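Local coordinates for aldehyde dehydrogenase family protein (Pseudomonas syringae pv. tomato, PDB 6X9L) that probably oxidises long-chain aliphatic aldehydes such as octanal, using NAD+ as the hydride acceptor, at residues A[150-155]-A[228-233]; A[19-24]-A[57-62]. The protein carries 1 engineered substitution. All coordinates share one frame; numbering follows the deposited sequence.

Contact 1 (A[150-155]-A[228-233]); sequences GVCALI and IDMISI. With NAD (nicotinamide-adenine-dinucleotide), chain D.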
loop_
_atom_site.group_PDB
_atom_site.type_symbol
_atom_site.label_atom_id
_atom_site.label_comp_id
_atom_site.label_asym_id
_atom_site.label_seq_id
_atom_site.Cartn_x
_atom_site.Cartn_y
_atom_site.Cartn_z
ATOM N N GLY A 150 10.135 -8.121 -6.576
ATOM C CA GLY A 150 10.163 -8.996 -7.729
ATOM C C GLY A 150 9.981 -8.334 -9.081
ATOM O O GLY A 150 10.693 -7.384 -9.430
ATOM N N VAL A 151 9.043 -8.861 -9.871
ATOM C CA VAL A 151 8.718 -8.287 -11.175
ATOM C C VAL A 151 7.697 -7.168 -10.976
ATOM O O VAL A 151 6.683 -7.354 -10.290
ATOM C CB VAL A 151 8.186 -9.374 -12.130
ATOM C CG1 VAL A 151 7.705 -8.750 -13.421
ATOM C CG2 VAL A 151 9.247 -10.434 -12.397
ATOM N N CYS A 152 7.955 -6.004 -11.586
ATOM C CA CYS A 152 7.181 -4.783 -11.365
ATOM C C CYS A 152 6.642 -4.230 -12.683
ATOM O O CYS A 152 7.389 -4.117 -13.663
ATOM C CB CYS A 152 8.044 -3.695 -10.684
ATOM S SG CYS A 152 8.765 -4.159 -9.107
ATOM N N ALA A 153 5.364 -3.851 -12.693
ATOM C CA ALA A 153 4.750 -3.166 -13.826
ATOM C C ALA A 153 4.766 -1.661 -13.589
ATOM O O ALA A 153 4.284 -1.188 -12.555
ATOM C CB ALA A 153 3.309 -3.633 -14.047
ATOM N N LEU A 154 5.310 -0.912 -14.544
ATOM C CA LEU A 154 5.379 0.540 -14.448
ATOM C C LEU A 154 4.599 1.170 -15.593
ATOM O O LEU A 154 4.842 0.858 -16.767
ATOM C CB LEU A 154 6.826 1.020 -14.478
ATOM C CG LEU A 154 7.777 0.149 -13.656
ATOM C CD1 LEU A 154 9.241 0.603 -13.883
ATOM C CD2 LEU A 154 7.388 0.130 -12.165
ATOM N N ILE A 155 3.678 2.065 -15.248
ATOM C CA ILE A 155 2.865 2.784 -16.217
ATOM C C ILE A 155 3.038 4.282 -15.956
ATOM O O ILE A 155 2.890 4.744 -14.813
ATOM C CB ILE A 155 1.386 2.363 -16.127
ATOM C CG1 ILE A 155 1.252 0.852 -16.325
ATOM C CG2 ILE A 155 0.554 3.083 -17.143
ATOM C CD1 ILE A 155 -0.153 0.361 -16.093
ATOM N N ILE A 228 3.206 -10.843 -11.975
ATOM C CA ILE A 228 3.698 -9.517 -11.623
ATOM C C ILE A 228 3.426 -9.282 -10.145
ATOM O O ILE A 228 2.294 -9.432 -9.676
ATOM C CB ILE A 228 3.052 -8.440 -12.509
ATOM C CG1 ILE A 228 3.609 -8.610 -13.923
ATOM C CG2 ILE A 228 3.278 -7.038 -11.930
ATOM C CD1 ILE A 228 3.185 -7.569 -14.918
ATOM N N ASP A 229 4.467 -8.954 -9.403
ATOM C CA ASP A 229 4.358 -8.862 -7.958
ATOM C C ASP A 229 3.922 -7.493 -7.495
ATOM O O ASP A 229 3.444 -7.360 -6.367
ATOM C CB ASP A 229 5.704 -9.204 -7.326
ATOM C CG ASP A 229 6.233 -10.524 -7.812
ATOM O OD1 ASP A 229 5.517 -11.526 -7.608
ATOM O OD2 ASP A 229 7.332 -10.555 -8.423
ATOM N N MET A 230 4.085 -6.484 -8.341
ATOM C CA MET A 230 3.786 -5.119 -7.971
ATOM C C MET A 230 3.528 -4.333 -9.241
ATOM O O MET A 230 4.087 -4.647 -10.292
ATOM C CB MET A 230 4.925 -4.477 -7.185
ATOM C CG MET A 230 4.912 -2.969 -7.290
ATOM S SD MET A 230 6.217 -2.191 -6.363
ATOM C CE MET A 230 5.984 -0.514 -6.937
ATOM N N ILE A 231 2.665 -3.321 -9.132
ATOM C CA ILE A 231 2.383 -2.391 -10.217
ATOM C C ILE A 231 2.381 -0.970 -9.650
ATOM O O ILE A 231 1.838 -0.713 -8.568
ATOM C CB ILE A 231 1.046 -2.701 -10.947
ATOM C CG1 ILE A 231 0.884 -1.777 -12.160
ATOM C CG2 ILE A 231 -0.161 -2.523 -10.022
ATOM C CD1 ILE A 231 -0.027 -2.328 -13.246
ATOM N N SER A 232 3.028 -0.063 -10.373
ATOM C CA SER A 232 3.108 1.343 -10.012
ATOM C C SER A 232 2.615 2.164 -11.197
ATOM O O SER A 232 3.084 1.979 -12.327
ATOM C CB SER A 232 4.543 1.748 -9.636
ATOM O OG SER A 232 4.589 3.113 -9.257
ATOM N N ILE A 233 1.661 3.050 -10.947
ATOM C CA ILE A 233 1.068 3.849 -12.004
ATOM C C ILE A 233 1.051 5.309 -11.583
ATOM O O ILE A 233 0.628 5.642 -10.467
ATOM C CB ILE A 233 -0.360 3.401 -12.371
ATOM C CG1 ILE A 233 -0.918 4.357 -13.432
ATOM C CG2 ILE A 233 -1.258 3.337 -11.121
ATOM C CD1 ILE A 233 -2.119 3.844 -14.199
HETATM P PA NAD D . -3.986 8.671 -17.780
HETATM O O1A NAD D . -4.530 8.308 -16.444
HETATM O O2A NAD D . -5.030 8.870 -18.809
HETATM O O5B NAD D . -2.900 7.582 -18.284
HETATM C C5B NAD D . -1.756 7.273 -17.509
HETATM C C4B NAD D . -1.147 5.943 -17.975
HETATM O O4B NAD D . -2.092 4.912 -17.774
HETATM C C3B NAD D . -0.829 5.911 -19.463
HETATM O O3B NAD D . 0.355 5.144 -19.643
HETATM C C2B NAD D . -2.010 5.183 -20.082
HETATM O O2B NAD D . -1.676 4.481 -21.260
HETATM C C1B NAD D . -2.317 4.201 -18.986
HETATM N N9A NAD D . -3.710 3.779 -18.933
HETATM C C8A NAD D . -4.839 4.460 -19.336
HETATM N N7A NAD D . -5.906 3.686 -19.021
HETATM C C5A NAD D . -5.468 2.546 -18.436
HETATM C C6A NAD D . -6.119 1.434 -17.927
HETATM N N6A NAD D . -7.448 1.429 -17.824
HETATM N N1A NAD D . -5.371 0.422 -17.364
HETATM C C2A NAD D . -3.999 0.504 -17.306
HETATM N N3A NAD D . -3.351 1.612 -17.812
HETATM C C4A NAD D . -4.086 2.603 -18.368
HETATM O O3 NAD D . -2.996 9.925 -17.576
HETATM P PN NAD D . -3.143 11.429 -18.129
HETATM O O1N NAD D . -4.357 12.052 -17.548
HETATM O O2N NAD D . -2.946 11.441 -19.589
HETATM O O5D NAD D . -1.806 11.945 -17.345
HETATM C C5D NAD D . -1.865 13.125 -16.582
HETATM C C4D NAD D . -2.341 12.774 -15.171
HETATM O O4D NAD D . -1.283 12.174 -14.444
HETATM C C3D NAD D . -2.737 14.025 -14.411
HETATM O O3D NAD D . -3.811 13.718 -13.557
HETATM C C2D NAD D . -1.525 14.274 -13.552
HETATM O O2D NAD D . -1.825 15.026 -12.396
HETATM C C1D NAD D . -1.097 12.848 -13.217
HETATM N N1N NAD D . 0.288 12.896 -12.733
HETATM C C2N NAD D . 0.554 12.593 -11.426
HETATM C C3N NAD D . 1.851 12.684 -10.941
HETATM C C7N NAD D . 2.190 12.382 -9.514
HETATM O O7N NAD D . 3.551 12.202 -9.214
HETATM N N7N NAD D . 1.251 12.304 -8.567
HETATM C C4N NAD D . 2.879 13.088 -11.785
HETATM C C5N NAD D . 2.594 13.401 -13.107
HETATM C C6N NAD D . 1.287 13.312 -13.571
#

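Contact 2 (A[19-24]-A[57-62]); sequences FYIDGH and DRAVAA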
loop_
_atom_site.group_PDB
_atom_site.type_symbol
_atom_site.label_atom_id
_atom_site.label_comp_id
_atom_site.label_asym_id
_atom_site.label_seq_id
_atom_site.Cartn_x
_atom_site.Cartn_y
_atom_site.Cartn_z
ATOM N N PHE A 19 9.523 -3.682 -29.614
ATOM C CA PHE A 19 9.522 -3.614 -28.163
ATOM C C PHE A 19 10.905 -4.010 -27.664
ATOM O O PHE A 19 11.623 -4.759 -28.329
ATOM C CB PHE A 19 8.440 -4.529 -27.558
ATOM C CG PHE A 19 7.031 -4.175 -27.978
ATOM C CD1 PHE A 19 6.664 -2.854 -28.210
ATOM C CD2 PHE A 19 6.074 -5.168 -28.165
ATOM C CE1 PHE A 19 5.359 -2.537 -28.615
ATOM C CE2 PHE A 19 4.773 -4.856 -28.565
ATOM C CZ PHE A 19 4.421 -3.545 -28.792
ATOM N N TYR A 20 11.296 -3.489 -26.494
ATOM C CA TYR A 20 12.562 -3.878 -25.875
ATOM C C TYR A 20 12.283 -4.940 -24.813
ATOM O O TYR A 20 11.838 -4.635 -23.696
ATOM C CB TYR A 20 13.304 -2.686 -25.291
ATOM C CG TYR A 20 14.714 -3.066 -24.862
ATOM C CD1 TYR A 20 15.741 -3.157 -25.791
ATOM C CD2 TYR A 20 15.008 -3.359 -23.539
ATOM C CE1 TYR A 20 17.037 -3.516 -25.409
ATOM C CE2 TYR A 20 16.292 -3.718 -23.147
ATOM C CZ TYR A 20 17.308 -3.791 -24.086
ATOM O OH TYR A 20 18.589 -4.140 -23.690
ATOM N N ILE A 21 12.566 -6.191 -25.169
ATOM C CA ILE A 21 12.267 -7.347 -24.345
ATOM C C ILE A 21 13.518 -8.212 -24.271
ATOM O O ILE A 21 14.042 -8.639 -25.307
ATOM C CB ILE A 21 11.079 -8.140 -24.907
ATOM C CG1 ILE A 21 9.838 -7.255 -24.905
ATOM C CG2 ILE A 21 10.842 -9.427 -24.113
ATOM C CD1 ILE A 21 8.593 -7.974 -25.298
ATOM N N ASP A 22 14.013 -8.441 -23.054
ATOM C CA ASP A 22 15.050 -9.435 -22.795
ATOM C C ASP A 22 16.370 -9.078 -23.481
ATOM O O ASP A 22 17.100 -9.954 -23.949
ATOM C CB ASP A 22 14.577 -10.822 -23.223
ATOM C CG ASP A 22 15.451 -11.929 -22.687
ATOM O OD1 ASP A 22 16.107 -11.734 -21.645
ATOM O OD2 ASP A 22 15.479 -13.004 -23.314
ATOM N N GLY A 23 16.676 -7.782 -23.545
ATOM C CA GLY A 23 17.946 -7.313 -24.056
ATOM C C GLY A 23 17.991 -7.021 -25.539
ATOM O O GLY A 23 19.053 -6.647 -26.047
ATOM N N HIS A 24 16.881 -7.168 -26.253
ATOM C CA HIS A 24 16.866 -6.976 -27.693
ATOM C C HIS A 24 15.572 -6.277 -28.067
ATOM O O HIS A 24 14.617 -6.259 -27.293
ATOM C CB HIS A 24 16.978 -8.310 -28.463
ATOM C CG HIS A 24 17.924 -9.289 -27.846
ATOM N ND1 HIS A 24 17.576 -10.080 -26.769
ATOM C CD2 HIS A 24 19.201 -9.619 -28.159
ATOM C CE1 HIS A 24 18.603 -10.852 -26.445
ATOM N NE2 HIS A 24 19.599 -10.594 -27.274
ATOM N N ASP A 57 3.054 -10.716 -21.999
ATOM C CA ASP A 57 3.525 -12.020 -21.532
ATOM C C ASP A 57 5.018 -12.218 -21.804
ATOM O O ASP A 57 5.775 -12.619 -20.912
ATOM C CB ASP A 57 2.722 -13.132 -22.197
ATOM C CG ASP A 57 1.413 -13.382 -21.517
ATOM O OD1 ASP A 57 1.189 -12.783 -20.447
ATOM O OD2 ASP A 57 0.606 -14.179 -22.043
ATOM N N ARG A 58 5.462 -11.970 -23.039
ATOM C CA ARG A 58 6.884 -12.141 -23.329
ATOM C C ARG A 58 7.726 -11.262 -22.421
ATOM O O ARG A 58 8.792 -11.670 -21.945
ATOM C CB ARG A 58 7.174 -11.814 -24.792
ATOM C CG ARG A 58 6.371 -12.622 -25.784
ATOM C CD ARG A 58 6.806 -12.326 -27.210
ATOM N NE ARG A 58 8.196 -12.712 -27.447
ATOM C CZ ARG A 58 9.147 -11.881 -27.866
ATOM N NH1 ARG A 58 8.857 -10.608 -28.111
ATOM N NH2 ARG A 58 10.383 -12.333 -28.055
ATOM N N ALA A 59 7.253 -10.057 -22.151
ATOM C CA ALA A 59 8.035 -9.142 -21.340
ATOM C C ALA A 59 8.088 -9.605 -19.887
ATOM O O ALA A 59 9.168 -9.627 -19.278
ATOM C CB ALA A 59 7.479 -7.726 -21.463
ATOM N N VAL A 60 6.940 -10.003 -19.315
ATOM C CA VAL A 60 6.941 -10.511 -17.939
ATOM C C VAL A 60 7.846 -11.743 -17.826
ATOM O O VAL A 60 8.644 -11.865 -16.880
ATOM C CB VAL A 60 5.501 -10.800 -17.448
ATOM C CG1 VAL A 60 5.506 -11.367 -16.034
ATOM C CG2 VAL A 60 4.637 -9.534 -17.471
ATOM N N ALA A 61 7.766 -12.657 -18.801
ATOM C CA ALA A 61 8.655 -13.817 -18.792
ATOM C C ALA A 61 10.124 -13.401 -18.763
ATOM O O ALA A 61 10.927 -13.986 -18.024
ATOM C CB ALA A 61 8.374 -14.718 -19.998
ATOM N N ALA A 62 10.507 -12.406 -19.570
ATOM C CA ALA A 62 11.899 -11.961 -19.537
ATOM C C ALA A 62 12.249 -11.403 -18.167
ATOM O O ALA A 62 13.302 -11.735 -17.601
ATOM C CB ALA A 62 12.171 -10.919 -20.619
#

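Contact 1 (A[150-155]-A[228-233])
The carboxylate of Asp229 is met at one edge by Val151 N, which donates to the anti lone pair of OD2 at 2.8 Å; the same oxygen forms a salt bridge with Arg64. Asp229 N returns a bond of 2.9 Å to Val151 O in the plane of that carbonyl, so the residue grips Val151 with both side chain and backbone, while Met230 N adds a weak bond to this oxygen. Further along, the backbones pair in parallel: Ala153 N gives to Met230 O at 2.8 Å in the carbonyl plane, Ser232 N to Ala153 O nearly along the C=O axis (175°), and Ile155 N to Ser232 O at 3.0 Å. These adjacent strands, 16° apart in direction, are central in the parallel part of the sheet of the Rossmann-type NAD-binding domain; strand 178-182 pairs with the other edge of 150-155, and 253-257 with the far side of 230-234. One face carries Cys152, Leu154, Met230 and Ser232, with Cys152 SG 4.2 Å from Met230 SD and Ser232 OG hydrogen-bonded to Lys168. On the other, Ala153 CB lies 3.6 Å from Ile231 CG1, which runs anti to its backbone N. Ile155 and Ile233 take this face to the cofactor at the C-terminal strand ends: Ile155 packs CG2 against the adenosine ribose, 3.2 Å from O3B, and turns CD1 toward the adenine; Ile233 CD1 lies 3.7 Å from O4B.

Contact 2 (A[19-24]-A[57-62])
Ile21 is the main residue that hairpin 19-26 sets against helix 53-71, and its two branches divide the work. With chi1 at -62°, CG2 lies anti to the backbone N and rests over the helix backbone, 3.7 Å from Arg58 O and 4.0 Å from Ala62 CB. The longer branch extends along the helix surface until CD1 lies 4.0 Å from Ala59 CB and 3.9 Å from Arg58 NH1, meeting the guanidinium obliquely where the arginine chain bends back at chi3. Next to it, Asp22 brings its CB to 3.5 Å from Ala62 CB. The methyls of Ala59 and Ala62 supply the helix side of this van der Waals packing, with no hydrogen bond between the two segments.

Packing loosens toward solvent. Ala61 and Asp57 are exposed on the helix, as is His24 on the hairpin, and Asp22 OD2 stays 7.0 Å from Arg58 NH2, so the opposite charges do not pair. Asp22 and Gly23 form the corners of a type I' turn joining strands 19-21 and 24-26. Strand 208-210 flanks the contact: Leu210 bonds to the backbone of Tyr20, Asn209 OD1 accepts from Asp22 N, and the Asn209 side chain touches both Ile21 and Ala62.

Overall arrangement
From the N terminus the chain first makes hairpin 19-26, passes through strands 33-38 and 43-49, and returns in helix 53-71, where contact 2 closes this excursion. Several helices and the start of strand 143-155 follow before contact 1 opens; it closes only after helices 161-174, 188-201 and 215-224 and strands 178-182 and 208-210. The loops therefore come in series, neither nested nor crossed. Their centres nevertheless lie only about 14 Å apart, and they touch where Val60 CG2 packs 3.5 Å from Ile228 CD1. Helix 53-71 thus stands between the N-terminal hairpin and the central parallel strands of the nucleotide-binding sheet.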